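SnoN,Epimerase SnoN (Streptomyces nogalater, PDB 5EP9) acts as a non-haem iron, 2-oxoglutarate-dependent epimerase in the biosynthesis of the polyketide nogalamycin. Local coordinates at residues Thr158-Leu163 and Arg236-Ala241; Val57-Ala62 and Ser94-Arg99; Val168-Met173 and Asn230-Pro235. One frame throughout, in Å; residues are numbered along the deposited sequence.

Interaction 1. Residues Thr158-Leu163 and Arg236-Ala241; sequences TAWVAL and RLSTSA. With AKG (2-oxoglutaric acid), chain E.
Trp160 and Ser238 form the tight side of this strand pair: Ser238 CB sits over the six-membered ring, 3.5 Å from its centroid. Ser238 OG is held between backbone N and carbonyl carbon (chi1 58°), above the same face but offset toward the rim. A small serine lets the strand lie close against the indole face. Trp160 CZ2 meets the Arg236 guanidinium over its centre, 3.6 Å from CZ, with planes 85° apart. In the 2-oxoglutarate pocket, Trp160 NE1 donates to O3 at 2.8 Å. Ser240 OG donates to O2 at 3.0 Å. Arg236 NH1 donates to O4 and to the carbonyl of Gly171; NH2 adds only weak bonds to O3 and O4.

The opposite face, bearing Ala159, Val161, Thr239 and Ala241, is buried too: Val161 CB stands 3.6 Å from Thr239 OG1. It is looser only in that a water links Thr239 OG1 to Ala159 O. Antiparallel backbone bonds such as Val161 N to Thr239 O tie the first SnoN part of the construct to the second, in the major sheet of the cupin-like PhyH jelly roll. Strand 216-220 continues this sheet beyond 157-162, strand 118-128 beyond 236-245, and helix 54-70 packs on Leu163 and Leu237.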
loop_
_atom_site.group_PDB
_atom_site.type_symbol
_atom_site.label_atom_id
_atom_site.label_comp_id
_atom_site.label_asym_id
_atom_site.label_seq_id
_atom_site.Cartn_x
_atom_site.Cartn_y
_atom_site.Cartn_z
ATOM N N THR A 158 -4.170 -0.906 -2.036
ATOM C CA THR A 158 -2.758 -0.755 -1.830
ATOM C C THR A 158 -1.947 -1.808 -2.645
ATOM O O THR A 158 -2.234 -2.955 -2.571
ATOM C CB THR A 158 -2.435 -0.831 -0.359
ATOM O OG1 THR A 158 -3.075 0.244 0.334
ATOM C CG2 THR A 158 -0.926 -0.811 -0.114
ATOM N N ALA A 159 -0.970 -1.359 -3.435
ATOM C CA ALA A 159 0.017 -2.220 -4.099
ATOM C C ALA A 159 1.304 -2.292 -3.288
ATOM O O ALA A 159 1.937 -1.272 -3.044
ATOM C CB ALA A 159 0.347 -1.688 -5.468
ATOM N N TRP A 160 1.660 -3.492 -2.824
ATOM C CA TRP A 160 2.843 -3.689 -1.999
ATOM C C TRP A 160 3.814 -4.481 -2.853
ATOM O O TRP A 160 3.538 -5.622 -3.228
ATOM C CB TRP A 160 2.461 -4.461 -0.742
ATOM C CG TRP A 160 3.392 -4.521 0.445
ATOM C CD1 TRP A 160 3.235 -3.854 1.625
ATOM C CD2 TRP A 160 4.520 -5.363 0.602
ATOM N NE1 TRP A 160 4.206 -4.224 2.502
ATOM C CE2 TRP A 160 5.063 -5.086 1.876
ATOM C CE3 TRP A 160 5.243 -6.200 -0.283
ATOM C CZ2 TRP A 160 6.172 -5.726 2.363
ATOM C CZ3 TRP A 160 6.409 -6.858 0.205
ATOM C CH2 TRP A 160 6.836 -6.624 1.530
ATOM N N VAL A 161 4.917 -3.839 -3.195
ATOM C CA VAL A 161 5.843 -4.408 -4.216
ATOM C C VAL A 161 7.106 -4.849 -3.508
ATOM O O VAL A 161 7.781 -3.999 -2.865
ATOM C CB VAL A 161 6.170 -3.346 -5.304
ATOM C CG1 VAL A 161 7.110 -3.869 -6.334
ATOM C CG2 VAL A 161 4.898 -2.891 -5.945
ATOM N N ALA A 162 7.452 -6.108 -3.644
ATOM C CA ALA A 162 8.659 -6.604 -3.052
ATOM C C ALA A 162 9.898 -6.210 -3.915
ATOM O O ALA A 162 9.910 -6.511 -5.080
ATOM C CB ALA A 162 8.637 -8.095 -2.944
ATOM N N LEU A 163 10.862 -5.525 -3.292
ATOM C CA LEU A 163 12.092 -5.170 -3.952
ATOM C C LEU A 163 13.236 -6.155 -3.663
ATOM O O LEU A 163 14.275 -6.075 -4.283
ATOM C CB LEU A 163 12.490 -3.729 -3.626
ATOM C CG LEU A 163 11.461 -2.667 -4.073
ATOM C CD1 LEU A 163 11.918 -1.329 -3.624
ATOM C CD2 LEU A 163 11.316 -2.698 -5.559
ATOM N N ARG A 236 14.218 -6.215 4.864
ATOM C CA ARG A 236 13.006 -6.341 4.086
ATOM C C ARG A 236 12.772 -4.935 3.437
ATOM O O ARG A 236 12.584 -3.948 4.142
ATOM C CB ARG A 236 11.809 -6.691 4.944
ATOM C CG ARG A 236 10.621 -7.119 4.101
ATOM C CD ARG A 236 9.341 -7.067 4.877
ATOM N NE ARG A 236 8.866 -5.706 5.029
ATOM C CZ ARG A 236 7.741 -5.339 5.623
ATOM N NH1 ARG A 236 6.946 -6.178 6.260
ATOM N NH2 ARG A 236 7.442 -4.070 5.653
ATOM N N LEU A 237 12.714 -4.900 2.123
ATOM C CA LEU A 237 12.556 -3.652 1.376
ATOM C C LEU A 237 11.482 -3.795 0.341
ATOM O O LEU A 237 11.435 -4.827 -0.405
ATOM C CB LEU A 237 13.848 -3.270 0.639
ATOM C CG LEU A 237 14.941 -2.744 1.573
ATOM C CD1 LEU A 237 16.369 -2.948 1.062
ATOM C CD2 LEU A 237 14.772 -1.271 1.854
ATOM N N SER A 238 10.596 -2.791 0.335
ATOM C CA SER A 238 9.419 -2.839 -0.514
ATOM C C SER A 238 8.898 -1.457 -0.652
ATOM O O SER A 238 9.295 -0.533 0.105
ATOM C CB SER A 238 8.315 -3.746 0.130
ATOM O OG SER A 238 7.961 -3.281 1.425
ATOM N N THR A 239 7.931 -1.333 -1.521
ATOM C CA THR A 239 7.138 -0.137 -1.540
ATOM C C THR A 239 5.675 -0.452 -1.350
ATOM O O THR A 239 5.236 -1.470 -1.827
ATOM C CB THR A 239 7.295 0.676 -2.876
ATOM O OG1 THR A 239 6.847 -0.126 -3.964
ATOM C CG2 THR A 239 8.730 1.072 -3.093
ATOM N N SER A 240 4.950 0.555 -0.861
ATOM C CA SER A 240 3.511 0.493 -0.680
ATOM C C SER A 240 2.832 1.735 -1.195
ATOM O O SER A 240 3.130 2.832 -0.767
ATOM C CB SER A 240 3.210 0.277 0.826
ATOM O OG SER A 240 1.909 -0.046 1.009
ATOM N N ALA A 241 1.989 1.547 -2.191
ATOM C CA ALA A 241 1.321 2.625 -2.828
ATOM C C ALA A 241 -0.183 2.495 -2.663
ATOM O O ALA A 241 -0.745 1.463 -2.962
ATOM C CB ALA A 241 1.653 2.680 -4.327
HETATM C C1 AKG E . -0.005 -1.752 4.117
HETATM O O1 AKG E . -1.186 -1.321 4.154
HETATM O O2 AKG E . 0.663 -1.783 3.055
HETATM C C2 AKG E . 0.618 -2.296 5.347
HETATM O O5 AKG E . -0.038 -2.294 6.408
HETATM C C3 AKG E . 2.069 -2.820 5.237
HETATM C C4 AKG E . 2.621 -3.544 6.461
HETATM C C5 AKG E . 4.050 -4.025 6.359
HETATM O O3 AKG E . 4.662 -3.895 5.284
HETATM O O4 AKG E . 4.623 -4.514 7.381
HETATM O O HOH W 1 4.213 0.302 -4.537
#

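Interaction 2. Residues Val57-Ala62 and Ser94-Arg99; sequences VAEYLA and SDTMRR
Tyr60 lays its ring obliquely against Thr96, the methyl CG2 coming within 3.7 Å of ring atom CD1. The neighbouring ring atom CE1 lies 3.4 Å from the backbone O of Thr96, and the phenol oxygen reaches on to Arg99 CB. Tyr60 CB leaves its helix to one side; chi1 of -61° sets CG anti to the carbonyl carbon, and the long, flat ring spans the gap to the second helix. A branched threonine suits this seam because it offers a methyl to the ring and a hydroxyl to the wetter side. From the buried side comes Met97, whose flexible chain is bent at chi2 and whose terminal CE lies 3.5 Å from Tyr60 O.

Two helices meet here within the first SnoN part of the construct: the short axes pass 10.1 Å apart at a crossing angle of -134°, so side chains, not backbones, make most of the contact. Ser94 is the N-cap of the second helix, its OG taking a nearly straight bond from Met97 N at 3.0 Å and a weak one from Thr96 N. Glu63 of the first helix also bonds that hydroxyl.

Along the exposed rim, extended Glu59 crosses Arg99 at about a right angle. Its OE2 makes a weak salt bridge of 3.4 Å to Arg99 NH1, near the guanidinium plane, and accepts a water that also bonds Thr96 OG1.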
loop_
_atom_site.group_PDB
_atom_site.type_symbol
_atom_site.label_atom_id
_atom_site.label_comp_id
_atom_site.label_asym_id
_atom_site.label_seq_id
_atom_site.Cartn_x
_atom_site.Cartn_y
_atom_site.Cartn_z
ATOM N N VAL A 57 13.399 -4.065 -10.834
ATOM C CA VAL A 57 13.668 -4.304 -9.442
ATOM C C VAL A 57 15.035 -3.642 -9.013
ATOM O O VAL A 57 15.174 -2.931 -8.031
ATOM C CB VAL A 57 13.634 -5.806 -9.118
ATOM C CG1 VAL A 57 14.194 -6.021 -7.739
ATOM C CG2 VAL A 57 12.211 -6.334 -9.180
ATOM N N ALA A 58 16.061 -3.945 -9.745
ATOM C CA ALA A 58 17.455 -3.402 -9.418
ATOM C C ALA A 58 17.565 -1.856 -9.438
ATOM O O ALA A 58 18.076 -1.248 -8.458
ATOM C CB ALA A 58 18.479 -3.897 -10.346
ATOM N N GLU A 59 16.904 -1.273 -10.394
ATOM C CA GLU A 59 16.644 0.186 -10.311
ATOM C C GLU A 59 15.853 0.761 -9.058
ATOM O O GLU A 59 16.362 1.655 -8.326
ATOM C CB GLU A 59 15.875 0.601 -11.495
ATOM C CG GLU A 59 16.013 2.129 -11.652
ATOM C CD GLU A 59 15.301 2.736 -12.860
ATOM O OE1 GLU A 59 14.606 2.002 -13.624
ATOM O OE2 GLU A 59 15.405 3.996 -12.954
ATOM N N TYR A 60 14.670 0.215 -8.790
ATOM C CA TYR A 60 13.836 0.711 -7.672
ATOM C C TYR A 60 14.511 0.367 -6.343
ATOM O O TYR A 60 14.458 1.108 -5.411
ATOM C CB TYR A 60 12.386 0.250 -7.810
ATOM C CG TYR A 60 11.765 0.772 -9.056
ATOM C CD1 TYR A 60 11.750 2.146 -9.319
ATOM C CD2 TYR A 60 11.157 -0.064 -9.989
ATOM C CE1 TYR A 60 11.230 2.662 -10.513
ATOM C CE2 TYR A 60 10.577 0.454 -11.152
ATOM C CZ TYR A 60 10.630 1.823 -11.401
ATOM O OH TYR A 60 10.033 2.330 -12.520
ATOM N N LEU A 61 15.171 -0.779 -6.268
ATOM C CA LEU A 61 15.817 -1.202 -5.030
ATOM C C LEU A 61 16.920 -0.223 -4.676
ATOM O O LEU A 61 17.026 0.223 -3.558
ATOM C CB LEU A 61 16.389 -2.617 -5.162
ATOM C CG LEU A 61 17.245 -3.089 -3.980
ATOM C CD1 LEU A 61 16.511 -3.035 -2.615
ATOM C CD2 LEU A 61 17.726 -4.516 -4.265
ATOM N N ALA A 62 17.739 0.149 -5.662
ATOM C CA ALA A 62 18.843 1.057 -5.370
ATOM C C ALA A 62 18.281 2.348 -4.888
ATOM O O ALA A 62 18.900 3.033 -4.077
ATOM C CB ALA A 62 19.788 1.322 -6.613
ATOM N N SER A 94 11.253 11.993 -5.236
ATOM C CA SER A 94 11.972 11.102 -6.114
ATOM C C SER A 94 11.182 10.776 -7.358
ATOM O O SER A 94 10.169 10.117 -7.299
ATOM C CB SER A 94 12.221 9.779 -5.338
ATOM O OG SER A 94 12.683 8.768 -6.229
ATOM N N ASP A 95 11.647 11.245 -8.462
ATOM C CA ASP A 95 11.020 10.885 -9.730
ATOM C C ASP A 95 10.957 9.262 -9.851
ATOM O O ASP A 95 10.051 8.755 -10.484
ATOM C CB ASP A 95 11.788 11.486 -10.889
ATOM C CG ASP A 95 11.651 13.075 -10.862
ATOM O OD1 ASP A 95 10.703 13.536 -10.177
ATOM O OD2 ASP A 95 12.425 13.826 -11.496
ATOM N N THR A 96 12.013 8.587 -9.426
ATOM C CA THR A 96 12.222 7.253 -9.723
ATOM C C THR A 96 11.043 6.488 -8.928
ATOM O O THR A 96 10.289 5.755 -9.513
ATOM C CB THR A 96 13.624 6.783 -9.287
ATOM O OG1 THR A 96 14.602 7.330 -10.163
ATOM C CG2 THR A 96 13.733 5.271 -9.366
ATOM N N MET A 97 10.824 6.887 -7.703
ATOM C CA MET A 97 9.688 6.460 -7.030
ATOM C C MET A 97 8.315 6.879 -7.613
ATOM O O MET A 97 7.358 6.078 -7.593
ATOM C CB MET A 97 9.780 6.772 -5.492
ATOM C CG MET A 97 10.914 6.024 -4.807
ATOM S SD MET A 97 10.705 4.242 -5.103
ATOM C CE MET A 97 12.238 3.621 -4.519
ATOM N N ARG A 98 8.230 8.048 -8.182
ATOM C CA ARG A 98 7.026 8.384 -8.874
ATOM C C ARG A 98 6.796 7.484 -10.061
ATOM O O ARG A 98 5.611 7.221 -10.384
ATOM C CB ARG A 98 6.985 9.883 -9.308
ATOM C CG ARG A 98 5.566 10.409 -9.630
ATOM C CD ARG A 98 5.634 11.892 -10.019
ATOM N NE ARG A 98 4.320 12.573 -10.036
ATOM C CZ ARG A 98 3.400 12.466 -11.008
ATOM N NH1 ARG A 98 3.594 11.644 -12.043
ATOM N NH2 ARG A 98 2.276 13.202 -10.990
ATOM N N ARG A 99 7.865 7.125 -10.780
ATOM C CA ARG A 99 7.672 6.198 -11.914
ATOM C C ARG A 99 7.141 4.865 -11.413
ATOM O O ARG A 99 6.339 4.215 -12.060
ATOM C CB ARG A 99 8.923 5.964 -12.765
ATOM C CG ARG A 99 9.236 7.198 -13.641
ATOM C CD ARG A 99 10.350 7.000 -14.662
ATOM N NE ARG A 99 11.621 7.415 -14.122
ATOM C CZ ARG A 99 12.499 6.616 -13.537
ATOM N NH1 ARG A 99 12.261 5.289 -13.373
ATOM N NH2 ARG A 99 13.623 7.186 -13.071
HETATM O O HOH W 2 16.803 5.342 -11.127
#

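Interaction 3. Residues Val168-Met173 and Asn230-Pro235; sequences VERGCM and NSTDEP
The Arg170 guanidinium has Glu234 CB over one face and Thr232 OG1 at its edge, in plane, where NE donates to that hydroxyl at 3.0 Å. The Glu234 carboxylate stands almost perpendicular, 87° between planes. Arg170 NH2 forms a salt bridge of 3.0 Å with Glu234 OE1; as a hydrogen bond it is weak, with an angle of 122° at the hydrogen. Arg170 NH1 turns elsewhere, to the carbonyl of Asp165. The Asn230 amide runs alongside the arginine chain, its OD1 3.7 Å from Arg170 CG.

Two overlapping turns shape segment 230-235, in the loop leading into strand 236-245, while segment 168-173 ends at Met173 of the 2-oxoglutarate pocket. Asn230 OD1 closes an Asx turn, taking Thr232 N from above the carbonyl plane, and it accepts Thr232 OG1 in plane on a lone pair, at 2.8 Å. Thr232 OG1 in turn closes an ST turn by accepting Glu234 N. That hydroxyl thus gives its proton to Asn230 and receives from Arg170 NE and Glu234 N, and weakly from Arg170 NH2, while Asn230 ND2 donates to Glu234 O at 2.8 Å and also to Lys128 O.

Just before Arg170, Glu169 O, in the first SnoN part of the construct, accepts both Ser231 N at 2.9 Å and Ser231 OG from the second part. Beside it Glu169 CG touches Thr232 CG2. Gly171 has a positive phi of 98°, where a side chain would press on the carbonyl of Arg170.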
loop_
_atom_site.group_PDB
_atom_site.type_symbol
_atom_site.label_atom_id
_atom_site.label_comp_id
_atom_site.label_asym_id
_atom_site.label_seq_id
_atom_site.Cartn_x
_atom_site.Cartn_y
_atom_site.Cartn_z
ATOM N N VAL A 168 8.577 -15.832 4.456
ATOM C CA VAL A 168 7.882 -15.689 5.722
ATOM C C VAL A 168 8.773 -15.046 6.757
ATOM O O VAL A 168 8.368 -14.056 7.393
ATOM C CB VAL A 168 7.240 -17.051 6.263
ATOM C CG1 VAL A 168 6.562 -16.789 7.569
ATOM C CG2 VAL A 168 6.210 -17.550 5.270
ATOM N N GLU A 169 9.937 -15.578 6.941
ATOM C CA GLU A 169 10.751 -15.124 8.044
ATOM C C GLU A 169 11.334 -13.720 7.905
ATOM O O GLU A 169 11.863 -13.137 8.881
ATOM C CB GLU A 169 11.822 -16.181 8.409
ATOM C CG GLU A 169 12.887 -16.400 7.354
ATOM C CD GLU A 169 12.534 -17.439 6.234
ATOM O OE1 GLU A 169 11.323 -17.937 6.096
ATOM O OE2 GLU A 169 13.558 -17.786 5.551
ATOM N N ARG A 170 11.235 -13.167 6.707
ATOM C CA ARG A 170 11.703 -11.785 6.455
ATOM C C ARG A 170 10.589 -10.759 6.630
ATOM O O ARG A 170 10.785 -9.570 6.461
ATOM C CB ARG A 170 12.353 -11.671 5.057
ATOM C CG ARG A 170 13.078 -10.349 4.863
ATOM C CD ARG A 170 14.090 -10.381 3.725
ATOM N NE ARG A 170 15.132 -11.276 4.122
ATOM C CZ ARG A 170 15.543 -12.287 3.406
ATOM N NH1 ARG A 170 15.063 -12.517 2.196
ATOM N NH2 ARG A 170 16.492 -13.052 3.872
ATOM N N GLY A 171 9.398 -11.237 7.059
ATOM C CA GLY A 171 8.263 -10.368 7.419
ATOM C C GLY A 171 7.220 -10.167 6.357
ATOM O O GLY A 171 6.784 -9.020 6.122
ATOM N N CYS A 172 6.906 -11.182 5.597
ATOM C CA CYS A 172 5.891 -11.047 4.588
ATOM C C CYS A 172 4.584 -10.780 5.279
ATOM O O CYS A 172 4.455 -10.917 6.506
ATOM C CB CYS A 172 5.793 -12.267 3.643
ATOM S SG CYS A 172 5.061 -13.725 4.417
ATOM N N MET A 173 3.588 -10.483 4.466
ATOM C CA MET A 173 2.224 -10.161 4.964
ATOM C C MET A 173 1.322 -11.379 5.108
ATOM O O MET A 173 1.496 -12.368 4.410
ATOM C CB MET A 173 1.553 -9.088 4.100
ATOM C CG MET A 173 2.344 -7.753 4.176
ATOM S SD MET A 173 1.321 -6.262 4.047
ATOM C CE MET A 173 1.250 -6.378 2.325
ATOM N N ASN A 230 10.882 -9.087 10.800
ATOM C CA ASN A 230 12.008 -9.623 10.058
ATOM C C ASN A 230 12.969 -10.296 11.039
ATOM O O ASN A 230 13.633 -9.598 11.803
ATOM C CB ASN A 230 12.736 -8.518 9.260
ATOM C CG ASN A 230 13.850 -9.055 8.390
ATOM O OD1 ASN A 230 14.165 -10.270 8.357
ATOM N ND2 ASN A 230 14.459 -8.116 7.644
ATOM N N SER A 231 12.990 -11.629 11.054
ATOM C CA SER A 231 13.963 -12.342 11.857
ATOM C C SER A 231 15.243 -12.775 11.116
ATOM O O SER A 231 15.981 -13.472 11.621
ATOM C CB SER A 231 13.304 -13.542 12.523
ATOM O OG SER A 231 12.993 -14.456 11.543
ATOM N N THR A 232 15.505 -12.248 9.931
ATOM C CA THR A 232 16.731 -12.510 9.207
ATOM C C THR A 232 17.689 -11.314 9.298
ATOM O O THR A 232 17.324 -10.220 9.699
ATOM C CB THR A 232 16.479 -12.783 7.681
ATOM O OG1 THR A 232 16.229 -11.556 6.948
ATOM C CG2 THR A 232 15.290 -13.742 7.514
ATOM N N ASP A 233 18.892 -11.549 8.825
ATOM C CA ASP A 233 19.922 -10.532 8.672
ATOM C C ASP A 233 19.824 -9.694 7.433
ATOM O O ASP A 233 20.648 -8.911 7.265
ATOM C CB ASP A 233 21.286 -11.205 8.547
ATOM C CG ASP A 233 21.674 -11.882 9.778
ATOM O OD1 ASP A 233 20.939 -11.768 10.778
ATOM O OD2 ASP A 233 22.712 -12.591 9.777
ATOM N N GLU A 234 18.899 -9.941 6.545
ATOM C CA GLU A 234 18.782 -9.220 5.278
ATOM C C GLU A 234 17.535 -8.317 5.414
ATOM O O GLU A 234 16.465 -8.756 5.797
ATOM C CB GLU A 234 18.675 -10.143 4.033
ATOM C CG GLU A 234 19.948 -10.958 3.669
ATOM C CD GLU A 234 20.194 -12.190 4.595
ATOM O OE1 GLU A 234 19.227 -12.851 5.135
ATOM O OE2 GLU A 234 21.389 -12.533 4.800
ATOM N N PRO A 235 17.699 -7.033 5.100
ATOM C CA PRO A 235 16.567 -6.134 5.261
ATOM C C PRO A 235 15.404 -6.452 4.362
ATOM O O PRO A 235 15.548 -6.981 3.271
ATOM C CB PRO A 235 17.139 -4.780 4.950
ATOM C CG PRO A 235 18.416 -5.038 4.173
ATOM C CD PRO A 235 18.920 -6.375 4.586
#

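In the fold
Interaction 1 is core, wholly buried in the major sheet, whereas interactions 2 and 3 are partly buried and reach the surface. Interaction 1 combines regular backbone bonding with a ligand-binding face; interaction 2 joins two helices through methyl, ring and a weak solvent-side salt bridge; interaction 3 links two loops by an arginine bonded to threonine and glutamate side chains and by bonds to a backbone carbonyl. Helix 54-70 is shared: Leu61 and Tyr60 from interaction 2 pack on Leu237 and Leu163 of interaction 1, without touching interaction 3, whose centre lies about 22 Å from that of interaction 2. Segment 230-235 of interaction 3 leads directly into strand 236-245, and Met173 CE lies 3.3 Å from Trp160 CD1, beside the 2-oxoglutarate pocket.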